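Local structure of glucose-1-phosphate thymidylyltransferase (Bacillus anthracis, 4ECM) at residues 47-57 / 244-254; 132-142 / 235-245. The protein catalyses the transfer of a thymidylyl group from dTTP to glucose 1-phosphate, giving dTDP-glucose and pyrophosphate, in the dTDP-L-rhamnose pathway. All coordinates share one frame; numbering follows the deposited sequence.

Contact 1: 47-57 / 244-254; sequences KHLLPVGRYPM and AGTHVSLQRAN. With DAU (2'deoxy-thymidine-5'-diphospho-alpha-D-glucose), chain B; POP (pyrophosphate 2-), chain C.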
loop_
_atom_site.group_PDB
_atom_site.type_symbol
_atom_site.label_atom_id
_atom_site.label_comp_id
_atom_site.label_asym_id
_atom_site.label_seq_id
_atom_site.Cartn_x
_atom_site.Cartn_y
_atom_site.Cartn_z
ATOM N N LYS A 47 4.081 -9.498 10.908
ATOM C CA LYS A 47 4.268 -10.905 11.279
ATOM C C LYS A 47 3.042 -11.790 11.098
ATOM O O LYS A 47 3.151 -12.877 10.577
ATOM C CB LYS A 47 4.746 -10.973 12.737
ATOM C CG LYS A 47 4.705 -12.353 13.350
ATOM C CD LYS A 47 5.354 -12.416 14.732
ATOM C CE LYS A 47 4.696 -11.533 15.747
ATOM N NZ LYS A 47 5.144 -11.877 17.142
ATOM N N HIS A 48 1.874 -11.267 11.457
ATOM C CA HIS A 48 0.647 -12.023 11.435
ATOM C C HIS A 48 0.080 -12.259 10.054
ATOM O O HIS A 48 -0.960 -12.882 9.932
ATOM C CB HIS A 48 -0.375 -11.366 12.363
ATOM C CG HIS A 48 0.202 -11.031 13.699
ATOM N ND1 HIS A 48 0.676 -9.773 14.007
ATOM C CD2 HIS A 48 0.478 -11.812 14.770
ATOM C CE1 HIS A 48 1.184 -9.791 15.227
ATOM N NE2 HIS A 48 1.067 -11.014 15.714
ATOM N N LEU A 49 0.752 -11.758 9.026
ATOM C CA LEU A 49 0.344 -12.021 7.668
ATOM C C LEU A 49 1.363 -12.948 6.988
ATOM O O LEU A 49 1.231 -13.250 5.798
ATOM C CB LEU A 49 0.171 -10.733 6.875
ATOM C CG LEU A 49 -0.872 -9.771 7.440
ATOM C CD1 LEU A 49 -0.974 -8.511 6.543
ATOM C CD2 LEU A 49 -2.252 -10.460 7.598
ATOM N N LEU A 50 2.366 -13.403 7.743
ATOM C CA LEU A 50 3.342 -14.358 7.220
ATOM C C LEU A 50 2.714 -15.758 7.190
ATOM O O LEU A 50 1.825 -16.077 7.982
ATOM C CB LEU A 50 4.602 -14.384 8.087
ATOM C CG LEU A 50 5.420 -13.088 8.161
ATOM C CD1 LEU A 50 6.654 -13.300 9.061
ATOM C CD2 LEU A 50 5.847 -12.619 6.771
ATOM N N PRO A 51 3.174 -16.606 6.284
ATOM C CA PRO A 51 2.599 -17.936 6.212
ATOM C C PRO A 51 2.849 -18.817 7.433
ATOM O O PRO A 51 3.950 -18.796 8.010
ATOM C CB PRO A 51 3.334 -18.572 5.016
ATOM C CG PRO A 51 3.861 -17.461 4.253
ATOM C CD PRO A 51 4.129 -16.356 5.199
ATOM N N VAL A 52 1.807 -19.559 7.811
ATOM C CA VAL A 52 1.869 -20.617 8.811
ATOM C C VAL A 52 1.063 -21.752 8.158
ATOM O O VAL A 52 -0.183 -21.789 8.224
ATOM C CB VAL A 52 1.304 -20.219 10.159
ATOM C CG1 VAL A 52 1.198 -21.455 11.064
ATOM C CG2 VAL A 52 2.202 -19.111 10.813
ATOM N N GLY A 53 1.763 -22.664 7.500
ATOM C CA GLY A 53 1.075 -23.695 6.739
ATOM C C GLY A 53 0.651 -23.023 5.445
ATOM O O GLY A 53 1.409 -22.233 4.867
ATOM N N ARG A 54 -0.567 -23.313 4.995
ATOM C CA ARG A 54 -1.057 -22.752 3.741
ATOM C C ARG A 54 -1.938 -21.519 3.934
ATOM O O ARG A 54 -2.632 -21.115 3.014
ATOM C CB ARG A 54 -1.751 -23.837 2.876
ATOM C CG ARG A 54 -3.023 -24.453 3.452
ATOM C CD ARG A 54 -3.553 -25.677 2.625
ATOM N NE ARG A 54 -2.534 -26.719 2.395
ATOM C CZ ARG A 54 -2.113 -27.153 1.202
ATOM N NH1 ARG A 54 -2.658 -26.706 0.072
ATOM N NH2 ARG A 54 -1.164 -28.088 1.140
ATOM N N TYR A 55 -1.872 -20.895 5.110
ATOM C CA TYR A 55 -2.638 -19.698 5.387
ATOM C C TYR A 55 -1.755 -18.660 6.063
ATOM O O TYR A 55 -0.735 -19.002 6.667
ATOM C CB TYR A 55 -3.823 -19.998 6.312
ATOM C CG TYR A 55 -4.726 -21.081 5.787
ATOM C CD1 TYR A 55 -5.623 -20.824 4.764
ATOM C CD2 TYR A 55 -4.661 -22.365 6.290
ATOM C CE1 TYR A 55 -6.440 -21.808 4.268
ATOM C CE2 TYR A 55 -5.474 -23.348 5.807
ATOM C CZ TYR A 55 -6.369 -23.068 4.793
ATOM O OH TYR A 55 -7.195 -24.066 4.303
ATOM N N PRO A 56 -2.131 -17.379 5.950
ATOM C CA PRO A 56 -1.460 -16.342 6.717
ATOM C C PRO A 56 -1.685 -16.634 8.188
ATOM O O PRO A 56 -2.754 -17.105 8.552
ATOM C CB PRO A 56 -2.200 -15.070 6.336
ATOM C CG PRO A 56 -2.936 -15.374 5.142
ATOM C CD PRO A 56 -3.156 -16.837 5.058
ATOM N N MET A 57 -0.695 -16.353 9.015
ATOM C CA MET A 57 -0.750 -16.647 10.440
ATOM C C MET A 57 -2.069 -16.248 11.110
ATOM O O MET A 57 -2.616 -17.013 11.887
ATOM C CB MET A 57 0.417 -15.940 11.135
ATOM C CG MET A 57 0.547 -16.178 12.639
ATOM S SD MET A 57 1.899 -15.215 13.385
ATOM C CE MET A 57 3.342 -15.676 12.374
ATOM N N ALA A 244 4.844 -18.103 17.419
ATOM C CA ALA A 244 5.479 -18.003 16.094
ATOM C C ALA A 244 6.245 -16.711 15.924
ATOM O O ALA A 244 6.326 -16.200 14.824
ATOM C CB ALA A 244 4.431 -18.151 15.004
ATOM N N GLY A 245 6.839 -16.216 17.010
ATOM C CA GLY A 245 7.543 -14.918 17.024
ATOM C C GLY A 245 9.059 -14.921 16.875
ATOM O O GLY A 245 9.678 -13.861 16.954
ATOM N N THR A 246 9.651 -16.103 16.665
ATOM C CA THR A 246 11.088 -16.251 16.436
ATOM C C THR A 246 11.239 -17.079 15.178
ATOM O O THR A 246 10.334 -17.832 14.816
ATOM C CB THR A 246 11.786 -17.016 17.586
ATOM O OG1 THR A 246 11.260 -18.347 17.649
ATOM C CG2 THR A 246 11.592 -16.301 18.967
ATOM N N HIS A 247 12.376 -16.979 14.505
ATOM C CA HIS A 247 12.567 -17.775 13.300
ATOM C C HIS A 247 12.344 -19.262 13.510
ATOM O O HIS A 247 11.597 -19.890 12.752
ATOM C CB HIS A 247 13.928 -17.516 12.668
ATOM C CG HIS A 247 14.048 -16.145 12.090
ATOM N ND1 HIS A 247 13.381 -15.764 10.944
ATOM C CD2 HIS A 247 14.747 -15.058 12.501
ATOM C CE1 HIS A 247 13.664 -14.501 10.672
ATOM N NE2 HIS A 247 14.490 -14.048 11.603
ATOM N N VAL A 248 12.965 -19.822 14.544
ATOM C CA VAL A 248 12.831 -21.247 14.825
ATOM C C VAL A 248 11.378 -21.643 15.151
ATOM O O VAL A 248 10.883 -22.662 14.663
ATOM C CB VAL A 248 13.777 -21.690 15.977
ATOM C CG1 VAL A 248 13.509 -23.145 16.380
ATOM C CG2 VAL A 248 15.239 -21.502 15.566
ATOM N N SER A 249 10.694 -20.830 15.947
ATOM C CA SER A 249 9.313 -21.147 16.338
ATOM C C SER A 249 8.325 -20.910 15.185
ATOM O O SER A 249 7.322 -21.628 15.058
ATOM C CB SER A 249 8.917 -20.427 17.635
ATOM O OG SER A 249 8.840 -19.017 17.478
ATOM N N LEU A 250 8.618 -19.927 14.330
ATOM C CA LEU A 250 7.792 -19.692 13.138
ATOM C C LEU A 250 7.900 -20.909 12.214
ATOM O O LEU A 250 6.908 -21.383 11.661
ATOM C CB LEU A 250 8.239 -18.421 12.393
ATOM C CG LEU A 250 7.615 -18.153 11.022
ATOM C CD1 LEU A 250 6.093 -17.949 11.122
ATOM C CD2 LEU A 250 8.280 -16.939 10.374
ATOM N N GLN A 251 9.116 -21.393 12.026
ATOM C CA GLN A 251 9.339 -22.584 11.191
ATOM C C GLN A 251 8.655 -23.808 11.787
ATOM O O GLN A 251 8.090 -24.629 11.058
ATOM C CB GLN A 251 10.820 -22.840 11.002
ATOM C CG GLN A 251 11.525 -21.760 10.183
ATOM C CD GLN A 251 10.963 -21.616 8.786
ATOM O OE1 GLN A 251 10.493 -22.591 8.186
ATOM N NE2 GLN A 251 11.021 -20.397 8.244
ATOM N N ARG A 252 8.692 -23.921 13.112
ATOM C CA ARG A 252 8.049 -25.031 13.813
ATOM C C ARG A 252 6.545 -24.979 13.580
ATOM O O ARG A 252 5.923 -25.985 13.246
ATOM C CB ARG A 252 8.322 -24.928 15.307
ATOM C CG ARG A 252 7.845 -26.110 16.150
ATOM C CD ARG A 252 7.905 -25.703 17.606
ATOM N NE ARG A 252 9.154 -24.995 17.862
ATOM C CZ ARG A 252 9.319 -24.085 18.809
ATOM N NH1 ARG A 252 10.504 -23.500 18.939
ATOM N NH2 ARG A 252 8.300 -23.749 19.598
ATOM N N ALA A 253 5.968 -23.797 13.756
ATOM C CA ALA A 253 4.528 -23.602 13.552
ATOM C C ALA A 253 4.166 -24.014 12.124
ATOM O O ALA A 253 3.161 -24.691 11.903
ATOM C CB ALA A 253 4.140 -22.136 13.808
ATOM N N ASN A 254 4.986 -23.610 11.153
ATOM C CA ASN A 254 4.748 -24.020 9.772
ATOM C C ASN A 254 4.712 -25.529 9.587
ATOM O O ASN A 254 3.804 -26.042 8.916
ATOM C CB ASN A 254 5.763 -23.409 8.791
ATOM C CG ASN A 254 5.337 -22.051 8.308
ATOM O OD1 ASN A 254 4.689 -21.951 7.271
ATOM N ND2 ASN A 254 5.635 -21.003 9.076
HETATM O O6 DAU B . 3.217 -16.464 23.540
HETATM C C6 DAU B . 2.797 -16.564 24.902
HETATM C C5 DAU B . 3.408 -15.429 25.711
HETATM O O5 DAU B . 3.030 -14.207 25.083
HETATM C C4 DAU B . 2.944 -15.457 27.171
HETATM O O4 DAU B . 3.397 -16.637 27.824
HETATM C C3 DAU B . 3.441 -14.247 27.958
HETATM O O3 DAU B . 2.861 -14.283 29.280
HETATM C C2 DAU B . 3.023 -12.979 27.205
HETATM O O2 DAU B . 3.555 -11.802 27.841
HETATM C C1 DAU B . 3.482 -13.024 25.753
HETATM O O1 DAU B . 4.903 -12.959 25.714
HETATM P P2 DAU B . 5.671 -12.445 24.390
HETATM O O3P DAU B . 5.675 -13.515 23.325
HETATM O O4P DAU B . 6.955 -11.818 24.856
HETATM O OPP DAU B . 4.677 -11.289 23.851
HETATM P P DAU B . 4.979 -10.458 22.508
HETATM O O1P DAU B . 5.711 -11.346 21.530
HETATM O O2P DAU B . 5.542 -9.141 22.901
HETATM O "O5'" DAU B . 3.502 -10.229 21.903
HETATM C "C5'" DAU B . 2.798 -11.329 21.364
HETATM C "C4'" DAU B . 1.624 -10.940 20.464
HETATM O "O4'" DAU B . 0.838 -9.860 20.964
HETATM C "C3'" DAU B . 2.046 -10.591 19.053
HETATM O "O3'" DAU B . 1.272 -11.442 18.203
HETATM C "C2'" DAU B . 1.671 -9.143 18.853
HETATM C "C1'" DAU B . 0.698 -8.850 19.986
HETATM N N11 DAU B . 0.942 -7.611 20.744
HETATM C C61 DAU B . 2.200 -7.454 21.381
HETATM C C51 DAU B . 2.622 -6.212 21.812
HETATM C C5A DAU B . 3.916 -6.078 22.587
HETATM C C21 DAU B . 0.237 -6.451 20.371
HETATM O O21 DAU B . -0.915 -6.597 19.701
HETATM N N31 DAU B . 0.620 -5.217 20.782
HETATM C C41 DAU B . 1.774 -5.041 21.476
HETATM O O41 DAU B . 2.151 -3.801 21.860
HETATM P P1 POP C . 8.820 -8.302 18.253
HETATM O O1 POP C . 9.469 -6.951 18.417
HETATM O O2 POP C . 9.615 -9.177 17.321
HETATM O O3 POP C . 8.760 -8.948 19.609
HETATM O O POP C . 7.333 -8.083 17.648
HETATM P P2 POP C . 6.011 -8.758 18.304
HETATM O O4 POP C . 6.283 -10.227 18.534
HETATM O O5 POP C . 4.854 -8.620 17.348
HETATM O O6 POP C . 5.671 -8.115 19.643
HETATM O O HOH W 1 8.086 -11.633 16.915
#
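N254 lays its amide against the backbone at P51-G53, where the strand enters the turn, and uses both of its ends. ND2 gives one proton to P51 O at 3.0 Å, close to its own amide plane, while OD1 receives G53 N at 3.0 Å, the donor standing above the carbonyl plane. The second proton of ND2 goes to L250 O at 2.9 Å, a nearly straight bond. Three bonds therefore fix the rotation of a buried amide, and OD1 is gripped again by Q251 of the second subunit, whose N254 receives Q251 of this chain in return. Beside the amide the packing is apolar and close. L250 extends its methyls toward 47-57: CD1 meets M57 CE at 3.8 Å, and CD2 crosses L50 CD1 at about a right angle. V52 adds CG1 against A253 CB. The element held here is a type II' turn, V52 to Y55, between two short antiparallel strands, docked on the helix of this nucleotidyltransferase that begins after its N-cap residue T246. Toward the ligands the fit relaxes. K47 touches A244 and G245 with CD and NZ; NZ bonds pyrophosphate O4 directly, at a very short 2.4 Å, forms a salt bridge with D132, and shares a water with G245 O. H48 turns its ring edge to the deoxyribose, NE2 and O3' sharing a short hydrogen bond of 2.5 Å.

Contact 2: 132-142 / 235-245; sequences DNIFSDDIRPY and NEMSGWWTDAG. With DAU (2'deoxy-thymidine-5'-diphospho-alpha-D-glucose), chain B.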
loop_
_atom_site.group_PDB
_atom_site.type_symbol
_atom_site.label_atom_id
_atom_site.label_comp_id
_atom_site.label_asym_id
_atom_site.label_seq_id
_atom_site.Cartn_x
_atom_site.Cartn_y
_atom_site.Cartn_z
ATOM N N ASP A 132 0.171 -14.462 17.238
ATOM C CA ASP A 132 1.271 -15.385 16.923
ATOM C C ASP A 132 1.210 -16.706 17.692
ATOM O O ASP A 132 2.177 -17.446 17.676
ATOM C CB ASP A 132 2.644 -14.693 17.101
ATOM C CG ASP A 132 2.998 -14.403 18.572
ATOM O OD1 ASP A 132 2.180 -14.693 19.460
ATOM O OD2 ASP A 132 4.110 -13.879 18.826
ATOM N N ASN A 133 0.087 -16.983 18.374
ATOM C CA ASN A 133 -0.105 -18.247 19.086
ATOM C C ASN A 133 -0.847 -19.245 18.207
ATOM O O ASN A 133 -2.030 -19.037 17.857
ATOM C CB ASN A 133 -0.872 -18.053 20.400
ATOM C CG ASN A 133 0.029 -17.606 21.564
ATOM O OD1 ASN A 133 -0.076 -18.145 22.659
ATOM N ND2 ASN A 133 0.937 -16.655 21.314
ATOM N N ILE A 134 -0.161 -20.331 17.851
ATOM C CA ILE A 134 -0.723 -21.356 16.971
ATOM C C ILE A 134 -0.820 -22.637 17.770
ATOM O O ILE A 134 0.154 -23.052 18.400
ATOM C CB ILE A 134 0.167 -21.560 15.723
ATOM C CG1 ILE A 134 0.525 -20.202 15.097
ATOM C CG2 ILE A 134 -0.487 -22.543 14.723
ATOM C CD1 ILE A 134 -0.670 -19.354 14.611
ATOM N N PHE A 135 -1.993 -23.267 17.740
ATOM C CA PHE A 135 -2.230 -24.462 18.538
ATOM C C PHE A 135 -3.308 -25.355 17.942
ATOM O O PHE A 135 -4.135 -24.888 17.155
ATOM C CB PHE A 135 -2.605 -24.043 19.956
ATOM C CG PHE A 135 -3.765 -23.119 20.022
ATOM C CD1 PHE A 135 -5.026 -23.587 20.337
ATOM C CD2 PHE A 135 -3.608 -21.765 19.761
ATOM C CE1 PHE A 135 -6.100 -22.729 20.388
ATOM C CE2 PHE A 135 -4.682 -20.912 19.792
ATOM C CZ PHE A 135 -5.931 -21.387 20.111
ATOM N N SER A 136 -3.307 -26.637 18.333
ATOM C CA SER A 136 -4.274 -27.620 17.801
ATOM C C SER A 136 -5.624 -27.730 18.528
ATOM O O SER A 136 -6.620 -28.082 17.916
ATOM C CB SER A 136 -3.642 -29.015 17.735
ATOM O OG SER A 136 -3.230 -29.464 19.011
ATOM N N ASP A 137 -5.675 -27.471 19.824
ATOM C CA ASP A 137 -6.950 -27.615 20.525
ATOM C C ASP A 137 -8.059 -26.725 19.993
ATOM O O ASP A 137 -7.798 -25.595 19.570
ATOM C CB ASP A 137 -6.793 -27.255 22.001
ATOM C CG ASP A 137 -6.266 -28.390 22.845
ATOM O OD1 ASP A 137 -5.958 -29.488 22.313
ATOM O OD2 ASP A 137 -6.194 -28.176 24.075
ATOM N N ASP A 138 -9.293 -27.238 20.044
ATOM C CA ASP A 138 -10.474 -26.434 19.784
ATOM C C ASP A 138 -10.624 -25.632 21.088
ATOM O O ASP A 138 -10.318 -26.141 22.152
ATOM C CB ASP A 138 -11.756 -27.279 19.615
ATOM C CG ASP A 138 -11.747 -28.178 18.371
ATOM O OD1 ASP A 138 -10.989 -27.899 17.418
ATOM O OD2 ASP A 138 -12.542 -29.158 18.358
ATOM N N ILE A 139 -11.104 -24.395 21.012
ATOM C CA ILE A 139 -11.268 -23.595 22.234
ATOM C C ILE A 139 -12.639 -23.764 22.878
ATOM O O ILE A 139 -12.812 -23.412 24.043
ATOM C CB ILE A 139 -11.027 -22.085 22.001
ATOM C CG1 ILE A 139 -12.073 -21.518 21.029
ATOM C CG2 ILE A 139 -9.602 -21.852 21.538
ATOM C CD1 ILE A 139 -11.998 -20.007 20.844
ATOM N N ARG A 140 -13.603 -24.295 22.129
ATOM C CA ARG A 140 -14.972 -24.467 22.634
ATOM C C ARG A 140 -15.105 -25.053 24.028
ATOM O O ARG A 140 -15.844 -24.518 24.842
ATOM C CB ARG A 140 -15.848 -25.258 21.640
ATOM C CG ARG A 140 -17.310 -25.451 22.101
ATOM C CD ARG A 140 -18.133 -26.254 21.067
ATOM N NE ARG A 140 -18.246 -25.550 19.785
ATOM C CZ ARG A 140 -19.231 -24.709 19.471
ATOM N NH1 ARG A 140 -19.248 -24.106 18.290
ATOM N NH2 ARG A 140 -20.203 -24.468 20.331
ATOM N N PRO A 141 -14.406 -26.157 24.314
ATOM C CA PRO A 141 -14.569 -26.721 25.657
ATOM C C PRO A 141 -14.214 -25.738 26.763
ATOM O O PRO A 141 -14.867 -25.730 27.813
ATOM C CB PRO A 141 -13.617 -27.927 25.659
ATOM C CG PRO A 141 -13.532 -28.333 24.209
ATOM C CD PRO A 141 -13.597 -27.026 23.434
ATOM N N TYR A 142 -13.208 -24.903 26.507
ATOM C CA TYR A 142 -12.762 -23.912 27.474
ATOM C C TYR A 142 -13.738 -22.731 27.547
ATOM O O TYR A 142 -14.034 -22.219 28.644
ATOM C CB TYR A 142 -11.367 -23.422 27.117
ATOM C CG TYR A 142 -10.392 -24.549 26.857
ATOM C CD1 TYR A 142 -10.132 -25.513 27.834
ATOM C CD2 TYR A 142 -9.721 -24.641 25.647
ATOM C CE1 TYR A 142 -9.237 -26.557 27.596
ATOM C CE2 TYR A 142 -8.808 -25.672 25.397
ATOM C CZ TYR A 142 -8.574 -26.619 26.367
ATOM O OH TYR A 142 -7.701 -27.622 26.113
ATOM N N ASN A 235 -6.934 -24.260 32.758
ATOM C CA ASN A 235 -7.022 -25.565 32.148
ATOM C C ASN A 235 -5.713 -25.855 31.439
ATOM O O ASN A 235 -5.100 -24.959 30.862
ATOM C CB ASN A 235 -8.141 -25.651 31.115
ATOM C CG ASN A 235 -9.496 -25.373 31.690
ATOM O OD1 ASN A 235 -9.833 -24.225 31.983
ATOM N ND2 ASN A 235 -10.321 -26.412 31.786
ATOM N N GLU A 236 -5.286 -27.106 31.495
ATOM C CA GLU A 236 -4.114 -27.530 30.781
ATOM C C GLU A 236 -4.582 -27.961 29.412
ATOM O O GLU A 236 -5.533 -28.716 29.296
ATOM C CB GLU A 236 -3.446 -28.703 31.484
ATOM C CG GLU A 236 -2.979 -28.383 32.888
ATOM C CD GLU A 236 -2.204 -29.539 33.525
ATOM O OE1 GLU A 236 -1.324 -30.131 32.846
ATOM O OE2 GLU A 236 -2.467 -29.821 34.715
ATOM N N MET A 237 -3.916 -27.474 28.381
ATOM C CA MET A 237 -4.260 -27.814 27.011
ATOM C C MET A 237 -3.815 -29.210 26.685
ATOM O O MET A 237 -2.910 -29.732 27.323
ATOM C CB MET A 237 -3.573 -26.865 26.027
ATOM C CG MET A 237 -4.181 -25.465 25.974
ATOM S SD MET A 237 -3.392 -24.488 24.687
ATOM C CE MET A 237 -4.518 -23.118 24.594
ATOM N N SER A 238 -4.478 -29.844 25.714
ATOM C CA SER A 238 -4.206 -31.257 25.370
ATOM C C SER A 238 -3.281 -31.534 24.172
ATOM O O SER A 238 -2.524 -32.500 24.197
ATOM C CB SER A 238 -5.531 -31.978 25.138
ATOM O OG SER A 238 -6.316 -31.273 24.199
ATOM N N GLY A 239 -3.351 -30.714 23.127
ATOM C CA GLY A 239 -2.524 -30.934 21.941
ATOM C C GLY A 239 -1.294 -30.050 21.904
ATOM O O GLY A 239 -0.805 -29.616 22.951
ATOM N N TRP A 240 -0.816 -29.733 20.701
ATOM C CA TRP A 240 0.358 -28.903 20.582
ATOM C C TRP A 240 0.047 -27.418 20.567
ATOM O O TRP A 240 -1.085 -26.980 20.293
ATOM C CB TRP A 240 1.188 -29.295 19.343
ATOM C CG TRP A 240 0.456 -29.271 18.032
ATOM C CD1 TRP A 240 -0.096 -30.345 17.386
ATOM C CD2 TRP A 240 0.231 -28.139 17.182
ATOM N NE1 TRP A 240 -0.664 -29.950 16.204
ATOM C CE2 TRP A 240 -0.479 -28.601 16.051
ATOM C CE3 TRP A 240 0.554 -26.783 17.265
ATOM C CZ2 TRP A 240 -0.879 -27.752 15.019
ATOM C CZ3 TRP A 240 0.158 -25.940 16.239
ATOM C CH2 TRP A 240 -0.546 -26.426 15.127
ATOM N N TRP A 241 1.090 -26.655 20.867
ATOM C CA TRP A 241 1.024 -25.215 20.936
ATOM C C TRP A 241 2.397 -24.624 20.698
ATOM O O TRP A 241 3.410 -25.144 21.176
ATOM C CB TRP A 241 0.563 -24.769 22.321
ATOM C CG TRP A 241 0.678 -23.280 22.558
ATOM C CD1 TRP A 241 -0.229 -22.324 22.215
ATOM C CD2 TRP A 241 1.759 -22.587 23.191
ATOM N NE1 TRP A 241 0.215 -21.079 22.590
ATOM C CE2 TRP A 241 1.428 -21.209 23.197
ATOM C CE3 TRP A 241 2.960 -22.995 23.778
ATOM C CZ2 TRP A 241 2.265 -20.239 23.729
ATOM C CZ3 TRP A 241 3.792 -22.025 24.331
ATOM C CH2 TRP A 241 3.439 -20.660 24.296
ATOM N N THR A 242 2.432 -23.522 19.976
ATOM C CA THR A 242 3.676 -22.829 19.779
ATOM C C THR A 242 3.438 -21.362 19.506
ATOM O O THR A 242 2.379 -20.961 18.997
ATOM C CB THR A 242 4.464 -23.360 18.574
ATOM O OG1 THR A 242 5.745 -22.710 18.529
ATOM C CG2 THR A 242 3.706 -23.085 17.250
ATOM N N ASP A 243 4.397 -20.544 19.902
ATOM C CA ASP A 243 4.356 -19.171 19.522
ATOM C C ASP A 243 4.972 -19.195 18.124
ATOM O O ASP A 243 5.527 -20.211 17.659
ATOM C CB ASP A 243 5.223 -18.295 20.417
ATOM C CG ASP A 243 6.703 -18.560 20.207
ATOM O OD1 ASP A 243 7.154 -19.638 20.599
ATOM O OD2 ASP A 243 7.405 -17.694 19.659
ATOM N N ALA A 244 4.844 -18.103 17.419
ATOM C CA ALA A 244 5.479 -18.003 16.094
ATOM C C ALA A 244 6.245 -16.711 15.924
ATOM O O ALA A 244 6.326 -16.200 14.824
ATOM C CB ALA A 244 4.431 -18.151 15.004
ATOM N N GLY A 245 6.839 -16.216 17.010
ATOM C CA GLY A 245 7.543 -14.918 17.024
ATOM C C GLY A 245 9.059 -14.921 16.875
ATOM O O GLY A 245 9.678 -13.861 16.954
HETATM O O6 DAU B . 3.217 -16.464 23.540
HETATM C C6 DAU B . 2.797 -16.564 24.902
HETATM C C5 DAU B . 3.408 -15.429 25.711
HETATM O O5 DAU B . 3.030 -14.207 25.083
HETATM C C4 DAU B . 2.944 -15.457 27.171
HETATM O O4 DAU B . 3.397 -16.637 27.824
HETATM C C3 DAU B . 3.441 -14.247 27.958
HETATM O O3 DAU B . 2.861 -14.283 29.280
HETATM C C2 DAU B . 3.023 -12.979 27.205
HETATM O O2 DAU B . 3.555 -11.802 27.841
HETATM C C1 DAU B . 3.482 -13.024 25.753
HETATM O O1 DAU B . 4.903 -12.959 25.714
HETATM P P2 DAU B . 5.671 -12.445 24.390
HETATM O O3P DAU B . 5.675 -13.515 23.325
HETATM O O4P DAU B . 6.955 -11.818 24.856
HETATM O OPP DAU B . 4.677 -11.289 23.851
HETATM P P DAU B . 4.979 -10.458 22.508
HETATM O O1P DAU B . 5.711 -11.346 21.530
HETATM O O2P DAU B . 5.542 -9.141 22.901
HETATM O "O5'" DAU B . 3.502 -10.229 21.903
HETATM C "C5'" DAU B . 2.798 -11.329 21.364
HETATM C "C4'" DAU B . 1.624 -10.940 20.464
HETATM O "O4'" DAU B . 0.838 -9.860 20.964
HETATM C "C3'" DAU B . 2.046 -10.591 19.053
HETATM O "O3'" DAU B . 1.272 -11.442 18.203
HETATM C "C2'" DAU B . 1.671 -9.143 18.853
HETATM C "C1'" DAU B . 0.698 -8.850 19.986
HETATM N N11 DAU B . 0.942 -7.611 20.744
HETATM C C61 DAU B . 2.200 -7.454 21.381
HETATM C C51 DAU B . 2.622 -6.212 21.812
HETATM C C5A DAU B . 3.916 -6.078 22.587
HETATM C C21 DAU B . 0.237 -6.451 20.371
HETATM O O21 DAU B . -0.915 -6.597 19.701
HETATM N N31 DAU B . 0.620 -5.217 20.782
HETATM C C41 DAU B . 1.774 -5.041 21.476
HETATM O O41 DAU B . 2.151 -3.801 21.860
HETATM O O HOH W 2 -3.513 -27.120 21.684
HETATM O O HOH W 3 -7.722 -30.009 27.673
#
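W240 and S136 both turn their first side-chain atom between backbone N and carbonyl carbon (chi1 56° and 60°), and this brings the indole across the serine: S136 CB sits over one face of the five-membered ring, 3.6 Å from its centroid, while S136 OG takes a weak bond from W240 N. W241, on the same face of the two-stranded antiparallel ribbon as N133 and F135, holds CG opposite its backbone N (chi1 171°), which carries NE1 to N133 OD1 at 2.9 Å. OD1 lies in the indole plane, whereas NE1 stands above the plane of the amide carbonyl; G194 N is a second donor to OD1. The backbones are joined by the pair I134-T242, hydrogen-bonded in both directions, and I134 CG2 lies at the edge of the W240 ring. Further along, D137 gathers the turn at 238-239. Its OD1 accepts S238 OG at 2.6 Å and G239 N from the opposite face of the carboxylate; its OD2 takes S238 N on the syn side and Y142 OH, 2.6 Å away, on the anti side. M237 meanwhile carries its sulfur obliquely to the F135 ring, a Met-aromatic contact. At the ligand end, N133 ND2 donates to O6 of the glucose at 3.2 Å, and C6 of the sugar meets the edge of the W241 ring. With four donors converging on it, the D137 carboxylate is probably stabilised as the anion; OD1 of N133 held by W241 and G194, and ND2 also donating to D132 OD1, would fix that amide so that ND2 can meet O6.

In the fold
Contacts 1 and 2, with centres about 15 Å apart, meet where strand 241-243 runs into helix 247-256. Both segments of contact 2 fall in the chain between the two segments of contact 1, apart from the shared A244 and G245. A salt bridge of K47 NZ to D132 OD2 at 2.8 Å ties them beside the pyrophosphate; a probable hydrogen bond between S249 OG and D243 OD2, 2.9 Å, joins helix to strand, and A253 CB packs on T242 CG2 at 3.6 Å. On the bound dTDP-glucose the two converge at O3', which H48 and, weakly, D132 N both bind, while N133 and W241 extend contact 2 to the glucose.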